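NADPH-quinone reductase (PDB 3HA2) probably binds FMN and transfers electrons from NAD(P)H to quinones, this chain being the flavodoxin-like part of a longer protein. Local coordinates at residues A23-E26 against N30-W33; A38-E43 against P67-Q72; K93-V98 against A127-T132. All coordinates share one frame; numbering follows the deposited sequence.

Contact 1 of 3, residues A23-E26 against N30-W33; sequences AAIE and NVTW
The indole of Trp33 meets Ile25 at the CE3 corner of its six-membered ring, where the methyl CD1 of Ile25 comes in obliquely at 4.0 Å from CE3. Elsewhere the indole is bordered by Gln18 and Lys22 of helix 18-25, by Tyr160 of helix 150-165 and by Val7 of strand 3-7. This is the return leg of a beta-alpha-beta unit of the flavodoxin-like fold: strand 3-7 leads into helix 18-25, and a short loop then turns the chain into strand 31-35, an outermost strand of the parallel sheet.

Ile25, buried, supplies the helix side of the contact. Its CG1 lies between the backbone N and the carbonyl carbon (chi1 53°), a crowded position that carries CD1 across to the strand. CD1 therefore drops between two strand side chains two residues apart, which point the same way. On one it also lies 4.0 Å from Trp33 CB, so it meets the root of that side chain as well as the ring; on the other it rests 3.9 Å from CG1 of Val31. That same Val31 methyl lies 4.1 Å from CB of Ile25, so it touches the isoleucine at its root as well as its end. The Ile25 side chain crosses both Val31 and Trp33 at about a right angle, and the contact is wholly apolar, with no direct hydrogen bond between the segments.

Tyr160 also touches Ile25, and Thr165 touches Val31, so helix 150-165 flanks the same corner, while Ile5 of the neighbouring strand backs Val31. The polar link is a water between the two backbones, 2.8 Å from Ile25 O and 2.8 Å from Val31 O, although other acceptors nearby compete for its two protons.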
loop_
_atom_site.group_PDB
_atom_site.type_symbol
_atom_site.label_atom_id
_atom_site.label_comp_id
_atom_site.label_asym_id
_atom_site.label_seq_id
_atom_site.Cartn_x
_atom_site.Cartn_y
_atom_site.Cartn_z
ATOM N N ALA A 23 24.394 1.774 10.869
ATOM C CA ALA A 23 25.696 2.271 11.302
ATOM C C ALA A 23 25.741 3.797 11.317
ATOM O O ALA A 23 26.424 4.386 12.149
ATOM C CB ALA A 23 26.829 1.704 10.433
ATOM N N ALA A 24 24.990 4.423 10.408
ATOM C CA ALA A 24 25.021 5.875 10.237
ATOM C C ALA A 24 24.394 6.645 11.400
ATOM O O ALA A 24 24.745 7.800 11.652
ATOM C CB ALA A 24 24.359 6.265 8.920
ATOM N N ILE A 25 23.462 6.008 12.105
ATOM C CA ILE A 25 22.785 6.652 13.227
ATOM C C ILE A 25 23.139 6.005 14.576
ATOM O O ILE A 25 22.574 6.358 15.607
ATOM C CB ILE A 25 21.238 6.740 12.999
ATOM C CG1 ILE A 25 20.636 5.367 12.657
ATOM C CG2 ILE A 25 20.930 7.756 11.884
ATOM C CD1 ILE A 25 20.256 4.527 13.854
ATOM N N GLU A 26 24.101 5.084 14.558
ATOM C CA GLU A 26 24.497 4.360 15.772
ATOM C C GLU A 26 24.967 5.250 16.914
ATOM O O GLU A 26 24.863 4.869 18.075
ATOM C CB GLU A 26 25.546 3.289 15.464
ATOM C CG GLU A 26 24.920 1.917 15.266
ATOM C CD GLU A 26 25.909 0.861 14.802
ATOM O OE1 GLU A 26 27.137 1.130 14.797
ATOM O OE2 GLU A 26 25.440 -0.245 14.441
ATOM N N ASN A 30 19.454 9.710 20.776
ATOM C CA ASN A 30 18.032 10.067 20.674
ATOM C C ASN A 30 17.307 9.397 19.494
ATOM O O ASN A 30 16.081 9.548 19.336
ATOM C CB ASN A 30 17.857 11.587 20.627
ATOM C CG ASN A 30 18.538 12.225 19.425
ATOM O OD1 ASN A 30 19.560 11.740 18.933
ATOM N ND2 ASN A 30 17.959 13.323 18.938
ATOM N N VAL A 31 18.068 8.666 18.673
ATOM C CA VAL A 31 17.508 7.903 17.545
ATOM C C VAL A 31 17.382 6.424 17.914
ATOM O O VAL A 31 18.361 5.810 18.344
ATOM C CB VAL A 31 18.376 8.029 16.273
ATOM C CG1 VAL A 31 17.796 7.188 15.166
ATOM C CG2 VAL A 31 18.463 9.475 15.814
ATOM N N THR A 32 16.175 5.872 17.755
ATOM C CA THR A 32 15.881 4.468 18.068
ATOM C C THR A 32 15.710 3.675 16.775
ATOM O O THR A 32 14.788 3.941 15.980
ATOM C CB THR A 32 14.598 4.332 18.961
ATOM O OG1 THR A 32 14.819 4.971 20.221
ATOM C CG2 THR A 32 14.230 2.853 19.236
ATOM N N TRP A 33 16.625 2.729 16.552
ATOM C CA TRP A 33 16.560 1.842 15.398
ATOM C C TRP A 33 15.664 0.643 15.757
ATOM O O TRP A 33 16.029 -0.186 16.589
ATOM C CB TRP A 33 17.987 1.415 15.017
ATOM C CG TRP A 33 18.100 0.413 13.904
ATOM C CD1 TRP A 33 18.167 -0.954 14.032
ATOM C CD2 TRP A 33 18.192 0.691 12.503
ATOM N NE1 TRP A 33 18.276 -1.539 12.789
ATOM C CE2 TRP A 33 18.300 -0.554 11.835
ATOM C CE3 TRP A 33 18.184 1.873 11.742
ATOM C CZ2 TRP A 33 18.400 -0.655 10.437
ATOM C CZ3 TRP A 33 18.284 1.776 10.355
ATOM C CH2 TRP A 33 18.390 0.512 9.714
HETATM O O HOH W 1 21.038 5.178 17.631
#

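Contact 2 of 3, residues A38-E43 against P67-Q72; sequences ADFNVE and PALLKQ
Leu69 reaches from helix 68-77 to Ala38 and Phe40, and its forked end makes the close part of this contact. CD2 lies 3.8 Å from Ala38 N and CD1 3.9 Å from Ala38 CA, so Ala38 CA faces the fork between the two methyls; CD1 also meets the edge of the Phe40 ring, 4.1 Å from CE2. Phe40 CG lies between the backbone N and the carbonyl carbon (chi1 64°), which sets the ring against helix 68-77, sliding past Leu69 in the opposite direction. Near the ring plane, Phe40 CZ lies 3.9 Å from Gln72 O, a carbonyl that already accepts a bond from Thr76 OG1. Replacing Leu69 by an alanine would probably open a gap beside Ala38 and leave the CE2 edge of Phe40 without its apolar neighbour.

Gln72 forms the looser rim: of its side chain, CG comes within 4.2 Å of Phe40 CZ. Ala38, though exposed as a whole, meets Leu69 through its backbone. Trp73 meets Phe40 edge-to-face, and Gln72 packs on Ala68 of the second subunit. At the surface of the flavodoxin-like fold, near that subunit, the contact thus joins the loop between strand 31-35 and helix 42-50 to the first turns of helix 68-77, which follows strand 54-60.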
loop_
_atom_site.group_PDB
_atom_site.type_symbol
_atom_site.label_atom_id
_atom_site.label_comp_id
_atom_site.label_asym_id
_atom_site.label_seq_id
_atom_site.Cartn_x
_atom_site.Cartn_y
_atom_site.Cartn_z
ATOM N N ALA A 38 7.902 -9.925 12.538
ATOM C CA ALA A 38 6.646 -10.510 12.086
ATOM C C ALA A 38 5.655 -10.643 13.241
ATOM O O ALA A 38 4.448 -10.526 13.036
ATOM C CB ALA A 38 6.886 -11.865 11.417
ATOM N N ASP A 39 6.171 -10.817 14.452
ATOM C CA ASP A 39 5.306 -10.975 15.625
ATOM C C ASP A 39 5.309 -9.742 16.542
ATOM O O ASP A 39 5.342 -9.867 17.765
ATOM C CB ASP A 39 5.665 -12.259 16.375
ATOM C CG ASP A 39 7.091 -12.252 16.918
ATOM O OD1 ASP A 39 7.956 -11.532 16.368
ATOM O OD2 ASP A 39 7.352 -12.972 17.901
ATOM N N PHE A 40 5.272 -8.543 15.945
ATOM C CA PHE A 40 5.229 -7.311 16.742
ATOM C C PHE A 40 4.034 -7.266 17.687
ATOM O O PHE A 40 2.996 -7.907 17.443
ATOM C CB PHE A 40 5.249 -6.051 15.862
ATOM C CG PHE A 40 4.047 -5.902 14.970
ATOM C CD1 PHE A 40 2.886 -5.275 15.426
ATOM C CD2 PHE A 40 4.089 -6.352 13.650
ATOM C CE1 PHE A 40 1.778 -5.128 14.605
ATOM C CE2 PHE A 40 2.971 -6.197 12.809
ATOM C CZ PHE A 40 1.821 -5.581 13.296
ATOM N N ASN A 41 4.191 -6.505 18.763
ATOM C CA ASN A 41 3.157 -6.393 19.792
ATOM C C ASN A 41 2.581 -4.993 19.724
ATOM O O ASN A 41 3.338 -4.024 19.800
ATOM C CB ASN A 41 3.788 -6.614 21.159
ATOM C CG ASN A 41 2.784 -6.547 22.267
ATOM O OD1 ASN A 41 2.177 -7.562 22.634
ATOM N ND2 ASN A 41 2.596 -5.355 22.824
ATOM N N VAL A 42 1.262 -4.874 19.593
ATOM C CA VAL A 42 0.638 -3.558 19.358
ATOM C C VAL A 42 0.947 -2.570 20.477
ATOM O O VAL A 42 1.343 -1.426 20.202
ATOM C CB VAL A 42 -0.894 -3.676 19.119
ATOM C CG1 VAL A 42 -1.573 -2.285 19.127
ATOM C CG2 VAL A 42 -1.157 -4.373 17.783
ATOM N N GLU A 43 0.761 -3.011 21.728
ATOM C CA GLU A 43 1.017 -2.159 22.900
ATOM C C GLU A 43 2.455 -1.620 22.948
ATOM O O GLU A 43 2.657 -0.430 23.199
ATOM C CB GLU A 43 0.641 -2.896 24.192
ATOM C CG GLU A 43 0.764 -2.049 25.462
ATOM C CD GLU A 43 0.350 -2.798 26.719
ATOM O OE1 GLU A 43 0.131 -4.039 26.663
ATOM O OE2 GLU A 43 0.243 -2.143 27.789
ATOM N N PRO A 67 6.176 -2.810 1.832
ATOM C CA PRO A 67 6.048 -4.257 2.043
ATOM C C PRO A 67 4.848 -4.575 2.942
ATOM O O PRO A 67 4.399 -3.744 3.745
ATOM C CB PRO A 67 7.343 -4.641 2.780
ATOM C CG PRO A 67 8.283 -3.529 2.497
ATOM C CD PRO A 67 7.482 -2.303 2.284
ATOM N N ALA A 68 4.343 -5.787 2.804
ATOM C CA ALA A 68 3.150 -6.200 3.533
ATOM C C ALA A 68 3.295 -6.103 5.065
ATOM O O ALA A 68 2.331 -5.779 5.750
ATOM C CB ALA A 68 2.778 -7.606 3.128
ATOM N N LEU A 69 4.477 -6.404 5.604
ATOM C CA LEU A 69 4.641 -6.329 7.069
ATOM C C LEU A 69 4.446 -4.897 7.569
ATOM O O LEU A 69 3.852 -4.702 8.624
ATOM C CB LEU A 69 5.989 -6.885 7.566
ATOM C CG LEU A 69 6.041 -7.061 9.116
ATOM C CD1 LEU A 69 4.901 -7.924 9.673
ATOM C CD2 LEU A 69 7.359 -7.623 9.618
ATOM N N LEU A 70 4.908 -3.901 6.817
ATOM C CA LEU A 70 4.643 -2.514 7.232
ATOM C C LEU A 70 3.148 -2.176 7.142
ATOM O O LEU A 70 2.607 -1.499 8.014
ATOM C CB LEU A 70 5.484 -1.489 6.461
ATOM C CG LEU A 70 5.270 -0.022 6.895
ATOM C CD1 LEU A 70 5.613 0.206 8.383
ATOM C CD2 LEU A 70 6.062 0.934 6.027
ATOM N N LYS A 71 2.480 -2.672 6.097
ATOM C CA LYS A 71 1.057 -2.414 5.946
ATOM C C LYS A 71 0.303 -3.082 7.097
ATOM O O LYS A 71 -0.643 -2.511 7.635
ATOM C CB LYS A 71 0.544 -2.949 4.607
ATOM C CG LYS A 71 -0.888 -2.552 4.316
ATOM C CD LYS A 71 -0.963 -1.034 4.083
ATOM C CE LYS A 71 -2.097 -0.384 4.857
ATOM N NZ LYS A 71 -3.462 -0.906 4.535
ATOM N N GLN A 72 0.739 -4.284 7.488
ATOM C CA GLN A 72 0.131 -4.957 8.639
ATOM C C GLN A 72 0.284 -4.135 9.924
ATOM O O GLN A 72 -0.646 -4.039 10.717
ATOM C CB GLN A 72 0.689 -6.363 8.843
ATOM C CG GLN A 72 -0.096 -7.201 9.881
ATOM C CD GLN A 72 -1.519 -7.486 9.420
ATOM O OE1 GLN A 72 -2.445 -6.728 9.704
ATOM N NE2 GLN A 72 -1.681 -8.546 8.642
#

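Contact 3 of 3, residues K93-V98 against A127-T132; sequences KELGIV and AFANKT
Leu95, on strand 94-101, sends one methyl, CD2, into the notch between Phe128 and Ala129 of helix 123-131. Along the helix, Ala127 comes first; it packs on Tyr64 of the second subunit, and its carbonyl O accepts the bond from Lys131 N. Phe128 follows, with CG anti to the backbone N (chi1 176°), which sets the ring beside Leu95. Leu95 CD2 approaches this ring at its edge, near the ring plane, 4.2 Å from CD2 of Phe128. Met78 and Leu90 also touch the phenylalanine, and Trp63 of the second subunit packs edge-to-face with it.

Ala129 brings the helix close to the sheet: its CB lies 4.0 Å from Leu95 CD2, and it also touches Tyr136 on the neighbouring strand 135-143. Asn130 packs on Lys115 and Lys131 on Tyr64, both of the second subunit. At Thr132 the chain leaves helical geometry. Its CG2 sits over one face of the Phe128 ring, 3.7 Å above the plane and offset toward the rim. Its OG1 donates to Phe128 O at 2.8 Å, from 36° out of the carbonyl plane, while Thr132 N bonds to the same oxygen at 2.9 Å. Two donors thus grip this carbonyl, and the hydroxyl bond probably helps hold the threonine's rotation, with CG2 against the ring.

On the adjacent strand 54-60, Leu57 touches Leu95. A helix laid by small and apolar side chains on an inner parallel strand is the alpha/beta layering of the flavodoxin-like fold, here with the helix also facing the partner subunit.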
loop_
_atom_site.group_PDB
_atom_site.type_symbol
_atom_site.label_atom_id
_atom_site.label_comp_id
_atom_site.label_asym_id
_atom_site.label_seq_id
_atom_site.Cartn_x
_atom_site.Cartn_y
_atom_site.Cartn_z
ATOM N N LYS A 93 3.364 15.117 15.814
ATOM C CA LYS A 93 4.582 14.358 15.494
ATOM C C LYS A 93 4.867 14.507 13.999
ATOM O O LYS A 93 3.967 14.849 13.216
ATOM C CB LYS A 93 4.437 12.875 15.889
ATOM C CG LYS A 93 4.169 12.652 17.377
ATOM C CD LYS A 93 3.961 11.157 17.706
ATOM C CE LYS A 93 3.481 10.972 19.139
ATOM N NZ LYS A 93 4.577 11.308 20.112
ATOM N N GLU A 94 6.124 14.287 13.616
ATOM C CA GLU A 94 6.532 14.373 12.222
ATOM C C GLU A 94 6.576 12.963 11.678
ATOM O O GLU A 94 6.985 12.043 12.386
ATOM C CB GLU A 94 7.906 15.041 12.068
ATOM C CG GLU A 94 7.883 16.540 12.354
ATOM C CD GLU A 94 9.261 17.151 12.487
ATOM O OE1 GLU A 94 10.208 16.447 12.867
ATOM O OE2 GLU A 94 9.393 18.366 12.219
ATOM N N LEU A 95 6.122 12.802 10.432
ATOM C CA LEU A 95 6.188 11.509 9.750
ATOM C C LEU A 95 7.173 11.654 8.602
ATOM O O LEU A 95 7.008 12.540 7.766
ATOM C CB LEU A 95 4.835 11.096 9.182
ATOM C CG LEU A 95 4.845 9.729 8.470
ATOM C CD1 LEU A 95 5.176 8.563 9.464
ATOM C CD2 LEU A 95 3.530 9.451 7.724
ATOM N N GLY A 96 8.180 10.787 8.578
ATOM C CA GLY A 96 9.158 10.744 7.487
ATOM C C GLY A 96 9.148 9.380 6.824
ATOM O O GLY A 96 8.707 8.378 7.410
ATOM N N ILE A 97 9.654 9.341 5.602
ATOM C CA ILE A 97 9.694 8.125 4.802
ATOM C C ILE A 97 11.086 8.012 4.211
ATOM O O ILE A 97 11.555 8.940 3.524
ATOM C CB ILE A 97 8.648 8.195 3.644
ATOM C CG1 ILE A 97 7.218 8.368 4.193
ATOM C CG2 ILE A 97 8.807 6.966 2.697
ATOM C CD1 ILE A 97 6.683 7.187 4.976
ATOM N N VAL A 98 11.771 6.907 4.500
ATOM C CA VAL A 98 13.031 6.581 3.807
ATOM C C VAL A 98 12.737 5.363 2.931
ATOM O O VAL A 98 12.675 4.243 3.433
ATOM C CB VAL A 98 14.185 6.300 4.798
ATOM C CG1 VAL A 98 15.498 5.931 4.031
ATOM C CG2 VAL A 98 14.418 7.546 5.682
ATOM N N ALA A 127 -1.693 11.069 3.144
ATOM C CA ALA A 127 -3.082 11.107 3.614
ATOM C C ALA A 127 -3.214 10.621 5.071
ATOM O O ALA A 127 -3.996 11.173 5.854
ATOM C CB ALA A 127 -3.982 10.299 2.677
ATOM N N PHE A 128 -2.447 9.602 5.433
ATOM C CA PHE A 128 -2.376 9.162 6.832
ATOM C C PHE A 128 -1.914 10.283 7.761
ATOM O O PHE A 128 -2.516 10.546 8.803
ATOM C CB PHE A 128 -1.446 7.950 6.983
ATOM C CG PHE A 128 -1.265 7.505 8.414
ATOM C CD1 PHE A 128 -2.211 6.700 9.031
ATOM C CD2 PHE A 128 -0.148 7.900 9.146
ATOM C CE1 PHE A 128 -2.049 6.288 10.362
ATOM C CE2 PHE A 128 0.012 7.488 10.470
ATOM C CZ PHE A 128 -0.930 6.689 11.064
ATOM N N ALA A 129 -0.810 10.923 7.392
ATOM C CA ALA A 129 -0.285 12.038 8.171
ATOM C C ALA A 129 -1.316 13.143 8.308
ATOM O O ALA A 129 -1.507 13.673 9.403
ATOM C CB ALA A 129 1.032 12.560 7.539
ATOM N N ASN A 130 -1.998 13.481 7.207
ATOM C CA ASN A 130 -3.029 14.530 7.247
ATOM C C ASN A 130 -4.149 14.133 8.221
ATOM O O ASN A 130 -4.583 14.932 9.062
ATOM C CB ASN A 130 -3.604 14.792 5.833
ATOM C CG ASN A 130 -2.626 15.519 4.904
ATOM O OD1 ASN A 130 -2.758 15.466 3.668
ATOM N ND2 ASN A 130 -1.632 16.181 5.484
ATOM N N LYS A 131 -4.580 12.879 8.127
ATOM C CA LYS A 131 -5.690 12.381 8.928
ATOM C C LYS A 131 -5.383 12.367 10.419
ATOM O O LYS A 131 -6.256 12.657 11.249
ATOM C CB LYS A 131 -6.087 10.985 8.471
ATOM C CG LYS A 131 -7.319 10.397 9.194
ATOM C CD LYS A 131 -8.581 11.164 8.839
ATOM C CE LYS A 131 -9.824 10.373 9.200
ATOM N NZ LYS A 131 -11.029 11.066 8.669
ATOM N N THR A 132 -4.148 12.015 10.753
ATOM C CA THR A 132 -3.734 11.857 12.142
ATOM C C THR A 132 -3.112 13.136 12.715
ATOM O O THR A 132 -2.594 13.119 13.836
ATOM C CB THR A 132 -2.762 10.655 12.295
ATOM O OG1 THR A 132 -1.654 10.815 11.408
ATOM C CG2 THR A 132 -3.459 9.345 11.923
#

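The three contacts follow one another along the chain, each closing before the next opens, and all lie in the flavodoxin-like fold. Contact 1 closes the first beta-alpha-beta unit at strand 31-35, an outermost strand; contact 2 starts just beyond that strand and reaches helix 68-77; contact 3 packs helix 123-131 on inner strand 94-101. Contacts 1 and 3 therefore reach the same parallel sheet. The centres of contacts 1 and 2 lie about 21 Å apart. Those of contacts 1 and 3 are about 20 Å apart, and those of contacts 2 and 3 about 17 Å; none touch. Contacts 2 and 3 both meet the second subunit, whereas contact 1 does not, so dimer packing bears on the later two.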